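Enolase (alpha proteobacterium BAL199, PDB 3UGV) probably catalyses a magnesium-dependent reaction that begins with proton abstraction next to a carboxylate, as in other mandelate racemase-like members of the enolase superfamily. Local coordinates at residues 256-268 with 285-297. Residues are numbered along the deposited sequence; the frame is centred on the assembly and turned at random.
With NI (nickel (II) ion), chain Y; MG (magnesium ion), chain X.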
ATOM      1  N   TYR F 256      22.527   1.287  11.723  1.00 20.11           N
ATOM      2  CA  TYR F 256      22.087   2.252  10.724  1.00 18.72           C
ATOM      3  C   TYR F 256      21.318   1.721   9.533  1.00 25.35           C
ATOM      4  O   TYR F 256      20.588   2.486   8.907  1.00 29.54           O
ATOM      5  CB  TYR F 256      23.259   3.121  10.242  1.00 22.64           C
ATOM      6  CG  TYR F 256      24.284   2.451   9.308  1.00 21.76           C
ATOM      7  CD1 TYR F 256      23.987   2.197   7.960  1.00 19.49           C
ATOM      8  CD2 TYR F 256      25.567   2.140   9.764  1.00 26.99           C
ATOM      9  CE1 TYR F 256      24.941   1.628   7.098  1.00 20.59           C
ATOM     10  CE2 TYR F 256      26.529   1.571   8.911  1.00 34.74           C
ATOM     11  CZ  TYR F 256      26.212   1.316   7.589  1.00 34.76           C
ATOM     12  OH  TYR F 256      27.170   0.753   6.770  1.00 37.29           O
ATOM     13  N   ASP F 257      21.478   0.440   9.195  1.00 18.40           N
ATOM     14  CA  ASP F 257      20.754  -0.101   8.035  1.00 21.50           C
ATOM     15  C   ASP F 257      19.455  -0.832   8.391  1.00 20.90           C
ATOM     16  O   ASP F 257      18.841  -1.467   7.534  1.00 27.50           O
ATOM     17  CB  ASP F 257      21.661  -0.984   7.151  1.00 19.61           C
ATOM     18  CG  ASP F 257      22.186  -2.211   7.884  1.00 29.10           C
ATOM     19  OD1 ASP F 257      21.936  -2.339   9.096  1.00 30.94           O
ATOM     20  OD2 ASP F 257      22.859  -3.045   7.244  1.00 43.67           O
ATOM     21  N   ASN F 258      19.036  -0.736   9.651  1.00 21.08           N
ATOM     22  CA  ASN F 258      17.768  -1.325  10.072  1.00 24.59           C
ATOM     23  C   ASN F 258      16.607  -0.376   9.814  1.00 25.80           C
ATOM     24  O   ASN F 258      16.128   0.273  10.737  1.00 24.24           O
ATOM     25  CB  ASN F 258      17.800  -1.727  11.560  1.00 18.27           C
ATOM     26  CG  ASN F 258      16.532  -2.416  11.991  1.00 21.98           C
ATOM     27  OD1 ASN F 258      15.711  -2.749  11.148  1.00 22.17           O
ATOM     28  ND2 ASN F 258      16.363  -2.645  13.303  1.00 19.11           N
ATOM     29  N   PHE F 259      16.154  -0.302   8.565  1.00 25.66           N
ATOM     30  CA  PHE F 259      15.088   0.622   8.183  1.00 26.86           C
ATOM     31  C   PHE F 259      13.707   0.184   8.669  1.00 26.07           C
ATOM     32  O   PHE F 259      12.842   1.027   8.941  1.00 23.91           O
ATOM     33  CB  PHE F 259      15.040   0.805   6.659  1.00 28.95           C
ATOM     34  CG  PHE F 259      16.197   1.569   6.097  1.00 26.15           C
ATOM     35  CD1 PHE F 259      17.126   2.158   6.924  1.00 28.41           C
ATOM     36  CD2 PHE F 259      16.335   1.729   4.724  1.00 33.91           C
ATOM     37  CE1 PHE F 259      18.202   2.876   6.396  1.00 23.27           C
ATOM     38  CE2 PHE F 259      17.398   2.443   4.196  1.00 40.89           C
ATOM     39  CZ  PHE F 259      18.337   3.015   5.042  1.00 28.06           C
ATOM     40  N   ASP F 260      13.477  -1.126   8.748  1.00 22.64           N
ATOM     41  CA  ASP F 260      12.210  -1.604   9.301  1.00 20.57           C
ATOM     42  C   ASP F 260      12.059  -1.109  10.736  1.00 22.95           C
ATOM     43  O   ASP F 260      10.987  -0.673  11.119  1.00 22.17           O
ATOM     44  CB  ASP F 260      12.101  -3.124   9.248  1.00 24.72           C
ATOM     45  CG  ASP F 260      12.207  -3.669   7.828  1.00 33.19           C
ATOM     46  OD1 ASP F 260      11.462  -3.216   6.929  1.00 33.23           O
ATOM     47  OD2 ASP F 260      13.055  -4.547   7.614  1.00 27.10           O
ATOM     48  N   GLY F 261      13.139  -1.172  11.518  1.00 22.72           N
ATOM     49  CA  GLY F 261      13.127  -0.713  12.903  1.00 15.71           C
ATOM     50  C   GLY F 261      12.990   0.797  13.005  1.00 20.66           C
ATOM     51  O   GLY F 261      12.243   1.315  13.834  1.00 24.21           O
ATOM     52  N   TYR F 262      13.709   1.513  12.146  1.00 18.04           N
ATOM     53  CA  TYR F 262      13.632   2.967  12.137  1.00 19.32           C
ATOM     54  C   TYR F 262      12.214   3.454  11.841  1.00 22.72           C
ATOM     55  O   TYR F 262      11.707   4.324  12.546  1.00 23.32           O
ATOM     56  CB  TYR F 262      14.653   3.550  11.171  1.00 23.05           C
ATOM     57  CG  TYR F 262      16.016   3.727  11.805  1.00 26.11           C
ATOM     58  CD1 TYR F 262      16.156   4.410  13.003  1.00 34.42           C
ATOM     59  CD2 TYR F 262      17.157   3.212  11.213  1.00 29.34           C
ATOM     60  CE1 TYR F 262      17.395   4.579  13.599  1.00 30.82           C
ATOM     61  CE2 TYR F 262      18.400   3.374  11.799  1.00 35.14           C
ATOM     62  CZ  TYR F 262      18.510   4.059  12.997  1.00 30.63           C
ATOM     63  OH  TYR F 262      19.747   4.236  13.586  1.00 29.76           O
ATOM     64  N   ALA F 263      11.562   2.868  10.830  1.00 12.83           N
ATOM     65  CA  ALA F 263      10.180   3.226  10.531  1.00 19.58           C
ATOM     66  C   ALA F 263       9.255   3.016  11.735  1.00 21.19           C
ATOM     67  O   ALA F 263       8.368   3.825  11.958  1.00 28.07           O
ATOM     68  CB  ALA F 263       9.646   2.469   9.287  1.00 17.84           C
ATOM     69  N   GLN F 264       9.457   1.945  12.505  1.00 15.19           N
ATOM     70  CA  GLN F 264       8.632   1.689  13.696  1.00 16.92           C
ATOM     71  C   GLN F 264       8.838   2.754  14.774  1.00 17.95           C
ATOM     72  O   GLN F 264       7.877   3.256  15.369  1.00 20.70           O
ATOM     73  CB  GLN F 264       8.927   0.313  14.302  1.00 19.02           C
ATOM     74  CG  GLN F 264       8.498  -0.856  13.456  1.00 44.81           C
ATOM     75  CD  GLN F 264       6.997  -0.907  13.253  1.00 63.04           C
ATOM     76  OE1 GLN F 264       6.235  -0.939  14.220  1.00 77.28           O
ATOM     77  NE2 GLN F 264       6.562  -0.910  11.992  1.00 56.60           N
ATOM     78  N   LEU F 265      10.101   3.076  15.024  1.00 16.13           N
ATOM     79  CA  LEU F 265      10.483   4.081  16.017  1.00 19.36           C
ATOM     80  C   LEU F 265       9.963   5.464  15.636  1.00 21.51           C
ATOM     81  O   LEU F 265       9.499   6.226  16.484  1.00 24.05           O
ATOM     82  CB  LEU F 265      12.007   4.134  16.124  1.00 21.54           C
ATOM     83  CG  LEU F 265      12.634   2.905  16.763  1.00 23.33           C
ATOM     84  CD1 LEU F 265      14.144   2.973  16.699  1.00 22.13           C
ATOM     85  CD2 LEU F 265      12.136   2.813  18.211  1.00 18.16           C
ATOM     86  N   ARG F 266      10.052   5.788  14.355  1.00 18.05           N
ATOM     87  CA  ARG F 266       9.644   7.108  13.882  1.00 18.42           C
ATOM     88  C   ARG F 266       8.140   7.260  14.096  1.00 26.73           C
ATOM     89  O   ARG F 266       7.652   8.317  14.492  1.00 24.52           O
ATOM     90  CB  ARG F 266       9.990   7.258  12.405  1.00 17.76           C
ATOM     91  CG  ARG F 266       9.698   8.634  11.809  1.00 26.39           C
ATOM     92  CD  ARG F 266       9.138   8.448  10.418  1.00 20.08           C
ATOM     93  NE  ARG F 266       9.015   9.694   9.699  1.00 41.66           N
ATOM     94  CZ  ARG F 266       8.447   9.790   8.507  1.00 49.39           C
ATOM     95  NH1 ARG F 266       7.939   8.706   7.939  1.00 44.22           N
ATOM     96  NH2 ARG F 266       8.382  10.966   7.895  1.00 60.92           N
ATOM     97  N   HIS F 267       7.414   6.174  13.873  1.00 19.73           N
ATOM     98  CA  HIS F 267       5.980   6.184  14.067  1.00 19.21           C
ATOM     99  C   HIS F 267       5.614   6.368  15.528  1.00 24.29           C
ATOM    100  O   HIS F 267       4.775   7.209  15.852  1.00 24.57           O
ATOM    101  CB  HIS F 267       5.334   4.906  13.537  1.00 27.00           C
ATOM    102  CG  HIS F 267       3.893   4.774  13.918  1.00 47.88           C
ATOM    103  ND1 HIS F 267       3.485   4.160  15.085  1.00 46.11           N
ATOM    104  CD2 HIS F 267       2.765   5.205  13.303  1.00 49.32           C
ATOM    105  CE1 HIS F 267       2.166   4.204  15.165  1.00 50.69           C
ATOM    106  NE2 HIS F 267       1.704   4.832  14.094  1.00 55.39           N
ATOM    107  N   ASP F 268       6.246   5.586  16.404  1.00 16.16           N
ATOM    108  CA  ASP F 268       5.937   5.636  17.832  1.00 16.19           C
ATOM    109  C   ASP F 268       6.382   6.934  18.521  1.00 22.90           C
ATOM    110  O   ASP F 268       5.767   7.370  19.486  1.00 25.90           O
ATOM    111  CB  ASP F 268       6.548   4.442  18.577  1.00 17.15           C
ATOM    112  CG  ASP F 268       5.804   3.139  18.318  1.00 40.99           C
ATOM    113  OD1 ASP F 268       4.716   3.175  17.690  1.00 42.29           O
ATOM    114  OD2 ASP F 268       6.306   2.078  18.753  1.00 41.15           O
ATOM    115  N   MET F 285      19.754   7.733   0.721  1.00 18.27           N
ATOM    116  CA  MET F 285      18.835   8.663   1.376  1.00 19.19           C
ATOM    117  C   MET F 285      17.405   8.499   0.827  1.00 25.45           C
ATOM    118  O   MET F 285      16.418   8.451   1.572  1.00 24.86           O
ATOM    119  CB  MET F 285      19.292  10.119   1.171  1.00 17.86           C
ATOM    120  CG  MET F 285      18.360  11.136   1.866  1.00 19.97           C
ATOM    121  SD  MET F 285      18.804  12.859   1.584  1.00 28.50           S
ATOM    122  CE  MET F 285      20.210  13.005   2.666  1.00 31.76           C
ATOM    123  N   HIS F 286      17.306   8.415  -0.488  1.00 18.26           N
ATOM    124  CA  HIS F 286      16.018   8.292  -1.163  1.00 23.36           C
ATOM    125  C   HIS F 286      15.295   7.008  -0.706  1.00 27.20           C
ATOM    126  O   HIS F 286      14.083   7.012  -0.465  1.00 30.84           O
ATOM    127  CB  HIS F 286      16.254   8.358  -2.690  1.00 15.37           C
ATOM    128  CG  HIS F 286      15.253   7.604  -3.510  1.00 25.59           C
ATOM    129  ND1 HIS F 286      13.976   8.070  -3.744  1.00 25.95           N
ATOM    130  CD2 HIS F 286      15.357   6.431  -4.182  1.00 30.27           C
ATOM    131  CE1 HIS F 286      13.332   7.209  -4.513  1.00 24.56           C
ATOM    132  NE2 HIS F 286      14.146   6.204  -4.789  1.00 27.24           N
ATOM    133  N   GLN F 287      16.049   5.923  -0.545  1.00 18.95           N
ATOM    134  CA  GLN F 287      15.476   4.657  -0.082  1.00 23.86           C
ATOM    135  C   GLN F 287      15.010   4.730   1.372  1.00 29.04           C
ATOM    136  O   GLN F 287      13.957   4.203   1.717  1.00 36.62           O
ATOM    137  CB  GLN F 287      16.484   3.528  -0.265  1.00 25.84           C
ATOM    138  CG  GLN F 287      16.821   3.249  -1.741  1.00 23.82           C
ATOM    139  CD  GLN F 287      17.893   2.185  -1.890  1.00 38.89           C
ATOM    140  OE1 GLN F 287      18.590   1.845  -0.916  1.00 40.39           O
ATOM    141  NE2 GLN F 287      18.024   1.636  -3.101  1.00 32.77           N
ATOM    142  N   ALA F 288      15.795   5.407   2.209  1.00 21.08           N
ATOM    143  CA  ALA F 288      15.428   5.627   3.591  1.00 19.51           C
ATOM    144  C   ALA F 288      14.126   6.405   3.706  1.00 21.56           C
ATOM    145  O   ALA F 288      13.300   6.105   4.571  1.00 21.94           O
ATOM    146  CB  ALA F 288      16.533   6.350   4.323  1.00 17.69           C
ATOM    147  N   LEU F 289      13.952   7.407   2.845  1.00 24.20           N
ATOM    148  CA  LEU F 289      12.748   8.251   2.873  1.00 23.90           C
ATOM    149  C   LEU F 289      11.523   7.469   2.384  1.00 25.06           C
ATOM    150  O   LEU F 289      10.456   7.527   2.997  1.00 31.20           O
ATOM    151  CB  LEU F 289      12.947   9.548   2.062  1.00 20.94           C
ATOM    152  CG  LEU F 289      14.108  10.433   2.545  1.00 21.98           C
ATOM    153  CD1 LEU F 289      14.255  11.712   1.735  1.00 22.47           C
ATOM    154  CD2 LEU F 289      13.949  10.770   4.012  1.00 28.28           C
ATOM    155  N   GLN F 290      11.682   6.710   1.305  1.00 19.49           N
ATOM    156  CA  GLN F 290      10.605   5.830   0.856  1.00 20.96           C
ATOM    157  C   GLN F 290      10.196   4.860   1.944  1.00 22.42           C
ATOM    158  O   GLN F 290       9.026   4.495   2.040  1.00 21.40           O
ATOM    159  CB  GLN F 290      11.018   5.023  -0.364  1.00 15.28           C
ATOM    160  CG  GLN F 290      11.165   5.828  -1.634  1.00 22.17           C
ATOM    161  CD  GLN F 290      11.673   4.954  -2.765  1.00 49.22           C
ATOM    162  OE1 GLN F 290      12.663   4.232  -2.604  1.00 51.51           O
ATOM    163  NE2 GLN F 290      10.985   4.989  -3.908  1.00 53.17           N
ATOM    164  N   ALA F 291      11.160   4.430   2.756  1.00 18.03           N
ATOM    165  CA  ALA F 291      10.868   3.486   3.834  1.00 14.11           C
ATOM    166  C   ALA F 291      10.210   4.186   5.021  1.00 19.91           C
ATOM    167  O   ALA F 291       9.795   3.540   5.969  1.00 22.85           O
ATOM    168  CB  ALA F 291      12.135   2.782   4.269  1.00 12.60           C
ATOM    169  N   GLY F 292      10.122   5.512   4.968  1.00 23.65           N
ATOM    170  CA  GLY F 292       9.620   6.275   6.097  1.00 16.21           C
ATOM    171  C   GLY F 292      10.477   6.079   7.340  1.00 17.96           C
ATOM    172  O   GLY F 292       9.946   5.912   8.446  1.00 19.21           O
ATOM    173  N   ALA F 293      11.796   6.123   7.160  1.00 13.19           N
ATOM    174  CA  ALA F 293      12.749   5.776   8.222  1.00 18.84           C
ATOM    175  C   ALA F 293      13.165   6.922   9.171  1.00 25.43           C
ATOM    176  O   ALA F 293      13.760   6.691  10.228  1.00 26.36           O
ATOM    177  CB  ALA F 293      13.995   5.138   7.606  1.00 16.27           C
ATOM    178  N   CYS F 294      12.873   8.159   8.805  1.00 20.30           N
ATOM    179  CA  CYS F 294      13.323   9.267   9.633  1.00 25.78           C
ATOM    180  C   CYS F 294      12.505  10.525   9.389  1.00 25.41           C
ATOM    181  O   CYS F 294      11.872  10.659   8.343  1.00 19.21           O
ATOM    182  CB  CYS F 294      14.778   9.568   9.313  1.00 23.12           C
ATOM    183  SG  CYS F 294      15.038   9.836   7.549  1.00 31.49           S
ATOM    184  N   ASP F 295      12.558  11.449  10.348  1.00 17.64           N
ATOM    185  CA  ASP F 295      11.986  12.783  10.191  1.00 16.77           C
ATOM    186  C   ASP F 295      13.035  13.802   9.714  1.00 19.31           C
ATOM    187  O   ASP F 295      12.708  14.811   9.089  1.00 24.39           O
ATOM    188  CB  ASP F 295      11.410  13.253  11.529  1.00 18.60           C
ATOM    189  CG  ASP F 295      10.486  12.235  12.155  1.00 24.60           C
ATOM    190  OD1 ASP F 295      10.899  11.595  13.146  1.00 22.71           O
ATOM    191  OD2 ASP F 295       9.350  12.064  11.650  1.00 27.36           O
ATOM    192  N   LEU F 296      14.296  13.552  10.041  1.00 19.06           N
ATOM    193  CA  LEU F 296      15.370  14.491   9.711  1.00 14.52           C
ATOM    194  C   LEU F 296      16.564  13.692   9.175  1.00 15.67           C
ATOM    195  O   LEU F 296      16.728  12.527   9.525  1.00 20.50           O
ATOM    196  CB  LEU F 296      15.788  15.286  10.957  1.00 19.12           C
ATOM    197  CG  LEU F 296      14.752  15.940  11.885  1.00 21.58           C
ATOM    198  CD1 LEU F 296      15.440  16.446  13.145  1.00 18.34           C
ATOM    199  CD2 LEU F 296      13.997  17.081  11.219  1.00 22.26           C
ATOM    200  N   VAL F 297      17.391  14.289   8.325  1.00 13.91           N
ATOM    201  CA  VAL F 297      18.605  13.604   7.854  1.00 11.05           C
ATOM    202  C   VAL F 297      19.867  14.452   8.098  1.00 16.98           C
ATOM    203  O   VAL F 297      19.798  15.672   8.119  1.00 23.67           O
ATOM    204  CB  VAL F 297      18.496  13.254   6.340  1.00 21.11           C
ATOM    205  CG1 VAL F 297      17.268  12.398   6.078  1.00 16.47           C
ATOM    206  CG2 VAL F 297      18.407  14.520   5.502  1.00 16.98           C
TER
HETATM  207 NI    NI Y 368      -0.592   5.797  14.032  0.66 47.50          NI
HETATM  208 MG    MG X 501       7.357  10.355  14.946  1.00 17.77          MG
HETATM  209  O   HOH W   1       5.346   9.994  14.670  1.00 16.70           O
HETATM  210  O   HOH W   2       7.431  10.685  12.918  1.00 21.01           O
HETATM  211  O   HOH W   3       9.362  10.866  14.949  1.00 18.88           O
HETATM  212  O   HOH W   4       6.703  12.313  15.215  1.00 16.04           O
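In the barrel domain of this enolase-superfamily protein, two successive helices of the parallel beta/alpha region, 259-268 and 282-290, touch through Phe259 of the first, and the turn 291-295, leading from the second into strand 296-297, carries the rest of the contact with Tyr262, Ala263 and Arg266. At one end Phe259 leans on the later helix: CE2 lies 3.8 Å from Ala288 CA, whose C-H makes an off-centre CH-pi contact with the ring, while CZ rests on Ala288 CB. A chi1 of -70° sets CG anti to the carbonyl carbon, which carries the ring across to Ala288. Midway, small residues let the backbones approach. Gly292, at positive phi, closes helix 282-290 in a Schellman motif, and its O receives a CA-H...O contact from Ala263 CA at 3.4 Å; next to it Tyr262 CB packs on Ala293 CB at 4.0 Å. At the far end Arg266, its CG opposite the backbone N and its chain bent at chi2, passes Gly292 O and forms a salt bridge to Asp295. The NE-H bonds to OD2 at 3.1 Å with an angle of 152°, coming from above the carboxylate plane, and the two flat groups are inclined by 44°. Cys294 O lies over one guanidinium face. Asp295 has other partners: OD1 accepts from Leu273 N, and OD2 takes a bond from a water of a magnesium ion held by Arg266 O, 2.1 Å away, and by Leu269 O, distinct from the magnesium at Asp225, Glu251 and Glu277. One carboxylate thus serves the arginine side chain directly and the metal through its water shell, so its negative charge probably helps balance both cations where the last turn of helix 259-268 faces the loop that leads into strand 296-297.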